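Side-chain contacts in calcium uptake protein 2, mitochondrial (Homo sapiens, PDB 6LB7), which binds calcium through an EF-hand and probably serves as a calcium-sensing regulator of mitochondrial calcium uptake: residues F195-S200 against F207-L212; T71-L76 against R177-N182. All coordinates share one frame; numbering follows the deposited sequence.

Interaction 1: residues F195-S200 against F207-L212; sequences FSKGLS and FAEWLL
K197 reaches across to E209 in a salt bridge, with NZ 2.8 Å from OE2; as a hydrogen bond the same pair is weak. The ammonium has a second hold on its own side, donating to the carbonyl O of F195 with 3.0 Å between K197 NZ and F195 O, the donor tilted from the carbonyl plane. Bends at chi2 and chi3 fold the lysine chain back over the end of its helix, and the long, weak ion pair to D206 adds further negative charge nearby. The backbone here has just left the helix: K197 takes positive phi in a type I' turn from S196 to L199, and S196 OG donates to L199 O at 2.8 Å across that turn.

Inward from the ion pair, the contact is aromatic. The F195 ring lies with one face over the backbone of W210, whose CA stands 3.7 Å from the ring centroid and only 17° off the normal, a CH-pi contact. The indole of W210 comes edge-on to the F195 face in a T-shaped pair, planes at 82°, with F195 CE2 3.7 Å from W210 CD1. With W210 CG anti to the backbone N (chi1 170°), the CD1 edge of the indole is turned toward that face. Its buried NE1 is satisfied by E191. The contact illustrates charge at an exposed margin with aromatic packing inside.

It closes the corner where helix 173-196 turns, through a short connection, into helix 204-211. F213 meets F195 edge-to-face, as F242 of helix 239-249 does W210; R318 of helix 308-320 makes a cation-pi contact with the indole and a hydrogen bond to W210 O, and E209 touches W224 of helix 220-230.

Interaction 2: residues T71-L76 against R177-N182; sequences TFFRDL and RRFMEN
F72 and F179 both hold CG anti to the backbone N (chi1 178° for F72), and these two torsions send their rings into the space between helix 72-76 and helix 173-196. F73 takes the other course: its CG lies anti to the carbonyl carbon, and its ring swings round until the far end reaches F179, although its CB does not head that way.

Three phenylalanines therefore meet as an aromatic cluster in which F179 touches both of the others. Its CE2 lies over one face of F72, 3.8 Å from F72 CD2, in an offset edge-to-face pair with ring planes at 73°. The neighbouring corner of the same ring is used for F73, where the two CZ atoms approach to 3.7 Å. That second pair is oblique, its planes at 61°, and is neither a stack nor a T. On the shorter helix the successive rings also pack on each other: F72 CD2 stands 3.8 Å above the plane of F73, toward its rim, and L76 CD1 lies over a face of F72.

Helix 157-163 encloses the cluster further, with F162 edge-to-face to F179, while P30 and L34 of helix 30-38 touch F73. Polar links between the same helices run beside the rings, where R74 forms salt bridges with E186 and E189.

The example shows steeply inclined rings joining two helical segments without a polar bond between them. Cohesion rests on dispersion, plus the weak attraction of the C-H edge of F179 for the pi face of F72. Between the segments the contact is buried and apolar, with the charge of R161 brought to F72 from helix 157-163 in a cation-pi contact.

In the fold
Helix 173-196 is the shared element: interaction 2 uses its earlier part and interaction 1 its final turn, with centres 22 Å apart and nearest atoms about 11 Å apart. Both are built on aromatic rings meeting at steep angles, but their surroundings differ. Interaction 2 is wholly buried and joins parts of the chain more than a hundred residues apart. Interaction 1 links consecutive helices through a short connection, and combines a buried aromatic pair with an ion pair at a partly exposed margin. One long helix thus takes part in distant packing near one end and in a local corner at the other, with charge added where the contact approaches solvent.

Interaction 1: residues F195-S200 against F207-L212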
ATOM      1  N   PHE B 195     -29.830  10.584   2.894  1.00 11.41           N
ATOM      2  CA  PHE B 195     -30.283  10.095   1.604  1.00 11.66           C
ATOM      3  C   PHE B 195     -31.546   9.260   1.708  1.00 11.91           C
ATOM      4  O   PHE B 195     -32.294   9.174   0.728  1.00 12.18           O
ATOM      5  CB  PHE B 195     -29.145   9.320   0.909  1.00 11.62           C
ATOM      6  CG  PHE B 195     -28.057  10.229   0.411  1.00 12.07           C
ATOM      7  CD1 PHE B 195     -28.121  10.780  -0.860  1.00 11.60           C
ATOM      8  CD2 PHE B 195     -27.021  10.600   1.242  1.00 12.52           C
ATOM      9  CE1 PHE B 195     -27.145  11.670  -1.290  1.00 17.83           C
ATOM     10  CE2 PHE B 195     -26.038  11.478   0.808  1.00 15.60           C
ATOM     11  CZ  PHE B 195     -26.092  12.005  -0.457  1.00 11.20           C
ATOM     12  N   SER B 196     -31.845   8.685   2.877  1.00 11.47           N
ATOM     13  CA  SER B 196     -33.171   8.082   2.995  1.00 15.37           C
ATOM     14  C   SER B 196     -34.266   9.120   3.217  1.00 13.21           C
ATOM     15  O   SER B 196     -35.444   8.745   3.222  1.00 12.03           O
ATOM     16  CB  SER B 196     -33.213   7.053   4.124  1.00 13.20           C
ATOM     17  OG  SER B 196     -33.432   7.696   5.365  1.00 13.06           O
ATOM     18  N   LYS B 197     -33.897  10.398   3.378  1.00 11.46           N
ATOM     19  CA  LYS B 197     -34.854  11.505   3.608  1.00 11.53           C
ATOM     20  C   LYS B 197     -35.632  11.327   4.896  1.00 15.07           C
ATOM     21  O   LYS B 197     -36.798  11.734   4.988  1.00 12.45           O
ATOM     22  CB  LYS B 197     -35.834  11.691   2.445  1.00 19.01           C
ATOM     23  CG  LYS B 197     -35.282  12.412   1.279  1.00 27.74           C
ATOM     24  CD  LYS B 197     -34.278  11.635   0.578  1.00 46.39           C
ATOM     25  CE  LYS B 197     -34.242  11.828  -0.724  1.00 59.78           C
ATOM     26  NZ  LYS B 197     -33.272  11.069  -1.349  1.00 62.29           N
ATOM     27  N   GLY B 198     -35.047  10.650   5.882  1.00 16.15           N
ATOM     28  CA  GLY B 198     -35.707  10.443   7.147  1.00 12.27           C
ATOM     29  C   GLY B 198     -36.435   9.123   7.300  1.00 18.17           C
ATOM     30  O   GLY B 198     -36.815   8.779   8.427  1.00 15.10           O
ATOM     31  N   LEU B 199     -36.639   8.368   6.223  1.00 12.79           N
ATOM     32  CA  LEU B 199     -37.340   7.100   6.341  1.00 13.02           C
ATOM     33  C   LEU B 199     -36.424   6.059   6.996  1.00 14.75           C
ATOM     34  O   LEU B 199     -35.205   6.203   7.021  1.00 13.53           O
ATOM     35  CB  LEU B 199     -37.813   6.599   4.971  1.00 13.35           C
ATOM     36  CG  LEU B 199     -39.041   7.256   4.296  1.00 20.27           C
ATOM     37  CD1 LEU B 199     -40.310   7.031   5.102  1.00 15.59           C
ATOM     38  CD2 LEU B 199     -38.820   8.751   4.023  1.00 13.46           C
ATOM     39  N   SER B 200     -37.032   5.012   7.552  1.00 13.12           N
ATOM     40  CA  SER B 200     -36.244   4.026   8.299  1.00 14.32           C
ATOM     41  C   SER B 200     -35.361   3.201   7.375  1.00 17.57           C
ATOM     42  O   SER B 200     -34.312   2.708   7.796  1.00 14.23           O
ATOM     43  CB  SER B 200     -37.156   3.076   9.076  1.00 13.52           C
ATOM     44  OG  SER B 200     -38.010   3.771   9.958  1.00 21.60           O
ATOM     45  N   PHE B 207     -30.069   4.717  -2.152  1.00 13.73           N
ATOM     46  CA  PHE B 207     -28.685   4.264  -2.073  1.00 13.54           C
ATOM     47  C   PHE B 207     -27.921   4.620  -3.349  1.00 14.36           C
ATOM     48  O   PHE B 207     -26.751   5.024  -3.299  1.00 13.27           O
ATOM     49  CB  PHE B 207     -28.666   2.755  -1.809  1.00 13.74           C
ATOM     50  CG  PHE B 207     -27.295   2.146  -1.860  1.00 18.77           C
ATOM     51  CD1 PHE B 207     -26.413   2.321  -0.809  1.00 13.32           C
ATOM     52  CD2 PHE B 207     -26.884   1.411  -2.969  1.00 18.36           C
ATOM     53  CE1 PHE B 207     -25.131   1.774  -0.858  1.00 16.03           C
ATOM     54  CE2 PHE B 207     -25.600   0.878  -3.030  1.00 17.47           C
ATOM     55  CZ  PHE B 207     -24.729   1.053  -1.967  1.00 16.63           C
ATOM     56  N   ALA B 208     -28.577   4.520  -4.499  1.00 13.15           N
ATOM     57  CA  ALA B 208     -27.926   4.937  -5.735  1.00 13.94           C
ATOM     58  C   ALA B 208     -27.598   6.425  -5.706  1.00 13.31           C
ATOM     59  O   ALA B 208     -26.520   6.834  -6.146  1.00 12.58           O
ATOM     60  CB  ALA B 208     -28.810   4.604  -6.936  1.00 13.46           C
ATOM     61  N   GLU B 209     -28.517   7.251  -5.189  1.00 14.11           N
ATOM     62  CA  GLU B 209     -28.241   8.686  -5.081  1.00 16.77           C
ATOM     63  C   GLU B 209     -27.049   8.960  -4.185  1.00 14.88           C
ATOM     64  O   GLU B 209     -26.215   9.818  -4.503  1.00 12.21           O
ATOM     65  CB  GLU B 209     -29.448   9.437  -4.529  1.00 16.32           C
ATOM     66  CG  GLU B 209     -30.640   9.537  -5.426  1.00 38.34           C
ATOM     67  CD  GLU B 209     -31.833  10.063  -4.656  1.00 50.21           C
ATOM     68  OE1 GLU B 209     -32.978   9.780  -5.050  1.00 49.12           O
ATOM     69  OE2 GLU B 209     -31.618  10.735  -3.620  1.00 58.13           O
ATOM     70  N   TRP B 210     -26.968   8.275  -3.037  1.00 12.32           N
ATOM     71  CA  TRP B 210     -25.766   8.391  -2.214  1.00 15.06           C
ATOM     72  C   TRP B 210     -24.524   7.987  -3.007  1.00 13.22           C
ATOM     73  O   TRP B 210     -23.509   8.694  -3.017  1.00 14.26           O
ATOM     74  CB  TRP B 210     -25.909   7.520  -0.958  1.00 11.95           C
ATOM     75  CG  TRP B 210     -24.629   7.409  -0.187  1.00 11.69           C
ATOM     76  CD1 TRP B 210     -24.145   8.299   0.752  1.00 11.46           C
ATOM     77  CD2 TRP B 210     -23.668   6.344  -0.261  1.00 11.69           C
ATOM     78  NE1 TRP B 210     -22.952   7.850   1.247  1.00 11.31           N
ATOM     79  CE2 TRP B 210     -22.638   6.653   0.644  1.00 11.44           C
ATOM     80  CE3 TRP B 210     -23.577   5.168  -1.016  1.00 11.90           C
ATOM     81  CZ2 TRP B 210     -21.515   5.831   0.813  1.00 18.32           C
ATOM     82  CZ3 TRP B 210     -22.454   4.345  -0.848  1.00 11.86           C
ATOM     83  CH2 TRP B 210     -21.441   4.685   0.062  1.00 15.28           C
ATOM     84  N   LEU B 211     -24.590   6.846  -3.697  1.00 13.14           N
ATOM     85  CA  LEU B 211     -23.391   6.294  -4.326  1.00 17.98           C
ATOM     86  C   LEU B 211     -22.861   7.214  -5.420  1.00 17.38           C
ATOM     87  O   LEU B 211     -21.646   7.337  -5.598  1.00 12.17           O
ATOM     88  CB  LEU B 211     -23.701   4.902  -4.888  1.00 17.58           C
ATOM     89  CG  LEU B 211     -22.600   4.083  -5.567  1.00 17.87           C
ATOM     90  CD1 LEU B 211     -21.543   3.721  -4.587  1.00 12.49           C
ATOM     91  CD2 LEU B 211     -23.185   2.811  -6.179  1.00 18.89           C
ATOM     92  N   LEU B 212     -23.757   7.870  -6.152  1.00 11.38           N
ATOM     93  CA  LEU B 212     -23.430   8.706  -7.296  1.00 19.22           C
ATOM     94  C   LEU B 212     -23.321  10.179  -6.930  1.00 21.50           C
ATOM     95  O   LEU B 212     -23.155  11.016  -7.815  1.00 21.48           O
ATOM     96  CB  LEU B 212     -24.501   8.524  -8.394  1.00 11.82           C
ATOM     97  CG  LEU B 212     -24.564   7.134  -9.032  1.00 17.65           C
ATOM     98  CD1 LEU B 212     -25.813   6.981  -9.890  1.00 12.50           C
ATOM     99  CD2 LEU B 212     -23.312   6.927  -9.863  1.00 20.95           C
TER

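Interaction 2: residues T71-L76 against R177-N182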
ATOM      1  N   THR B  71     -22.641   9.862  18.334  1.00 15.99           N
ATOM      2  CA  THR B  71     -23.330  11.128  18.128  1.00 21.68           C
ATOM      3  C   THR B  71     -22.515  12.307  18.620  1.00 18.32           C
ATOM      4  O   THR B  71     -23.060  13.412  18.742  1.00 18.19           O
ATOM      5  CB  THR B  71     -24.700  11.138  18.803  1.00 22.18           C
ATOM      6  OG1 THR B  71     -24.529  11.082  20.232  1.00 24.59           O
ATOM      7  CG2 THR B  71     -25.524   9.947  18.318  1.00 18.92           C
ATOM      8  N   PHE B  72     -21.218  12.107  18.859  1.00 16.71           N
ATOM      9  CA  PHE B  72     -20.364  13.163  19.396  1.00 20.11           C
ATOM     10  C   PHE B  72     -20.428  14.444  18.564  1.00 22.17           C
ATOM     11  O   PHE B  72     -20.588  15.538  19.109  1.00 20.67           O
ATOM     12  CB  PHE B  72     -18.919  12.646  19.480  1.00 23.23           C
ATOM     13  CG  PHE B  72     -17.920  13.662  19.979  1.00 24.60           C
ATOM     14  CD1 PHE B  72     -17.844  13.976  21.332  1.00 22.62           C
ATOM     15  CD2 PHE B  72     -17.042  14.287  19.097  1.00 19.83           C
ATOM     16  CE1 PHE B  72     -16.916  14.896  21.797  1.00 17.90           C
ATOM     17  CE2 PHE B  72     -16.116  15.206  19.563  1.00 19.54           C
ATOM     18  CZ  PHE B  72     -16.047  15.500  20.918  1.00 19.89           C
ATOM     19  N   PHE B  73     -20.245  14.343  17.239  1.00 11.94           N
ATOM     20  CA  PHE B  73     -20.231  15.586  16.459  1.00 14.34           C
ATOM     21  C   PHE B  73     -21.640  16.162  16.319  1.00 13.82           C
ATOM     22  O   PHE B  73     -21.820  17.381  16.391  1.00 15.29           O
ATOM     23  CB  PHE B  73     -19.575  15.375  15.080  1.00 16.48           C
ATOM     24  CG  PHE B  73     -18.085  15.108  15.154  1.00 21.40           C
ATOM     25  CD1 PHE B  73     -17.165  16.151  15.097  1.00 23.18           C
ATOM     26  CD2 PHE B  73     -17.608  13.815  15.339  1.00 14.69           C
ATOM     27  CE1 PHE B  73     -15.795  15.904  15.204  1.00 24.31           C
ATOM     28  CE2 PHE B  73     -16.245  13.558  15.442  1.00 18.89           C
ATOM     29  CZ  PHE B  73     -15.333  14.601  15.378  1.00 22.52           C
ATOM     30  N   ARG B  74     -22.652  15.301  16.117  1.00 15.89           N
ATOM     31  CA  ARG B  74     -24.031  15.795  15.980  1.00 14.83           C
ATOM     32  C   ARG B  74     -24.540  16.413  17.273  1.00 15.95           C
ATOM     33  O   ARG B  74     -25.289  17.390  17.227  1.00 18.15           O
ATOM     34  CB  ARG B  74     -24.977  14.663  15.527  1.00 13.42           C
ATOM     35  CG  ARG B  74     -24.891  14.383  14.010  1.00 14.59           C
ATOM     36  CD  ARG B  74     -25.638  13.089  13.581  1.00 13.55           C
ATOM     37  NE  ARG B  74     -25.048  11.872  14.147  1.00 15.06           N
ATOM     38  CZ  ARG B  74     -25.570  10.659  14.026  1.00 21.21           C
ATOM     39  NH1 ARG B  74     -26.697  10.486  13.338  1.00 17.15           N
ATOM     40  NH2 ARG B  74     -24.969   9.612  14.587  1.00 13.73           N
ATOM     41  N   ASP B  75     -24.146  15.873  18.438  1.00 20.37           N
ATOM     42  CA  ASP B  75     -24.542  16.491  19.703  1.00 21.97           C
ATOM     43  C   ASP B  75     -23.928  17.878  19.870  1.00 24.03           C
ATOM     44  O   ASP B  75     -24.609  18.812  20.302  1.00 25.68           O
ATOM     45  CB  ASP B  75     -24.160  15.594  20.880  1.00 19.51           C
ATOM     46  CG  ASP B  75     -24.951  14.311  20.906  1.00 20.40           C
ATOM     47  OD1 ASP B  75     -24.526  13.366  21.588  1.00 28.87           O
ATOM     48  OD2 ASP B  75     -25.985  14.222  20.209  1.00 21.52           O
ATOM     49  N   LEU B  76     -22.643  18.037  19.543  1.00 20.61           N
ATOM     50  CA  LEU B  76     -22.000  19.343  19.689  1.00 19.94           C
ATOM     51  C   LEU B  76     -22.597  20.389  18.757  1.00 25.79           C
ATOM     52  O   LEU B  76     -22.765  21.549  19.144  1.00 23.47           O
ATOM     53  CB  LEU B  76     -20.502  19.226  19.426  1.00 18.57           C
ATOM     54  CG  LEU B  76     -19.710  18.507  20.513  1.00 25.56           C
ATOM     55  CD1 LEU B  76     -18.289  18.236  20.013  1.00 22.08           C
ATOM     56  CD2 LEU B  76     -19.711  19.363  21.772  1.00 21.50           C
ATOM     57  N   ARG B 177      -9.124   4.278  19.325  1.00 15.61           N
ATOM     58  CA  ARG B 177      -9.803   3.381  18.397  1.00 21.56           C
ATOM     59  C   ARG B 177     -11.312   3.585  18.417  1.00 18.06           C
ATOM     60  O   ARG B 177     -11.959   3.591  17.367  1.00 16.35           O
ATOM     61  CB  ARG B 177      -9.471   1.926  18.737  1.00 20.00           C
ATOM     62  CG  ARG B 177     -10.283   0.907  17.931  1.00 23.30           C
ATOM     63  CD  ARG B 177     -10.013  -0.557  18.333  1.00 29.19           C
ATOM     64  NE  ARG B 177     -10.056  -0.744  19.782  1.00 32.07           N
ATOM     65  CZ  ARG B 177     -11.179  -0.867  20.492  1.00 45.10           C
ATOM     66  NH1 ARG B 177     -12.370  -0.839  19.896  1.00 39.97           N
ATOM     67  NH2 ARG B 177     -11.113  -1.027  21.805  1.00 55.13           N
ATOM     68  N   ARG B 178     -11.897   3.718  19.607  1.00 22.02           N
ATOM     69  CA  ARG B 178     -13.343   3.859  19.727  1.00 25.87           C
ATOM     70  C   ARG B 178     -13.826   5.172  19.106  1.00 17.92           C
ATOM     71  O   ARG B 178     -14.899   5.222  18.494  1.00 20.01           O
ATOM     72  CB  ARG B 178     -13.729   3.755  21.204  1.00 24.88           C
ATOM     73  CG  ARG B 178     -15.160   3.812  21.476  1.00 40.44           C
ATOM     74  CD  ARG B 178     -15.483   3.476  22.919  1.00 52.39           C
ATOM     75  NE  ARG B 178     -15.404   2.150  23.167  1.00 57.37           N
ATOM     76  CZ  ARG B 178     -16.243   1.340  22.819  1.00 68.05           C
ATOM     77  NH1 ARG B 178     -17.225   1.725  22.213  1.00 72.49           N
ATOM     78  NH2 ARG B 178     -16.101   0.147  23.074  1.00 71.06           N
ATOM     79  N   PHE B 179     -13.061   6.243  19.303  1.00 16.17           N
ATOM     80  CA  PHE B 179     -13.400   7.522  18.692  1.00 14.77           C
ATOM     81  C   PHE B 179     -13.397   7.432  17.162  1.00 14.40           C
ATOM     82  O   PHE B 179     -14.307   7.949  16.507  1.00 15.53           O
ATOM     83  CB  PHE B 179     -12.426   8.600  19.164  1.00 20.53           C
ATOM     84  CG  PHE B 179     -12.806   9.986  18.714  1.00 18.36           C
ATOM     85  CD1 PHE B 179     -12.321  10.497  17.516  1.00 22.39           C
ATOM     86  CD2 PHE B 179     -13.668  10.755  19.468  1.00 30.54           C
ATOM     87  CE1 PHE B 179     -12.679  11.761  17.085  1.00 21.98           C
ATOM     88  CE2 PHE B 179     -14.022  12.023  19.051  1.00 29.00           C
ATOM     89  CZ  PHE B 179     -13.525  12.518  17.850  1.00 19.21           C
ATOM     90  N   MET B 180     -12.387   6.772  16.580  1.00 13.68           N
ATOM     91  CA  MET B 180     -12.311   6.644  15.124  1.00 15.22           C
ATOM     92  C   MET B 180     -13.409   5.732  14.577  1.00 20.33           C
ATOM     93  O   MET B 180     -14.000   6.028  13.537  1.00 11.25           O
ATOM     94  CB  MET B 180     -10.936   6.113  14.713  1.00 12.59           C
ATOM     95  CG  MET B 180      -9.781   6.971  15.214  1.00 21.71           C
ATOM     96  SD  MET B 180     -10.031   8.745  14.924  1.00 30.74           S
ATOM     97  CE  MET B 180      -9.122   9.450  16.298  1.00 32.83           C
ATOM     98  N   GLU B 181     -13.669   4.597  15.238  1.00 14.17           N
ATOM     99  CA  GLU B 181     -14.823   3.780  14.862  1.00 15.72           C
ATOM    100  C   GLU B 181     -16.106   4.602  14.918  1.00 13.14           C
ATOM    101  O   GLU B 181     -16.961   4.496  14.038  1.00 17.65           O
ATOM    102  CB  GLU B 181     -14.955   2.566  15.791  1.00 21.00           C
ATOM    103  CG  GLU B 181     -13.839   1.505  15.700  1.00 21.58           C
ATOM    104  CD  GLU B 181     -13.864   0.525  16.889  1.00 28.52           C
ATOM    105  OE1 GLU B 181     -13.150  -0.509  16.846  1.00 22.45           O
ATOM    106  OE2 GLU B 181     -14.577   0.806  17.880  1.00 25.89           O
ATOM    107  N   ASN B 182     -16.266   5.406  15.969  1.00 12.15           N
ATOM    108  CA  ASN B 182     -17.494   6.168  16.137  1.00 13.31           C
ATOM    109  C   ASN B 182     -17.588   7.317  15.136  1.00 13.44           C
ATOM    110  O   ASN B 182     -18.696   7.707  14.750  1.00 14.19           O
ATOM    111  CB  ASN B 182     -17.585   6.691  17.569  1.00 13.94           C
ATOM    112  CG  ASN B 182     -18.076   5.610  18.565  1.00 21.41           C
ATOM    113  OD1 ASN B 182     -18.759   4.667  18.178  1.00 23.78           O
ATOM    114  ND2 ASN B 182     -17.718   5.761  19.839  1.00 18.49           N
TER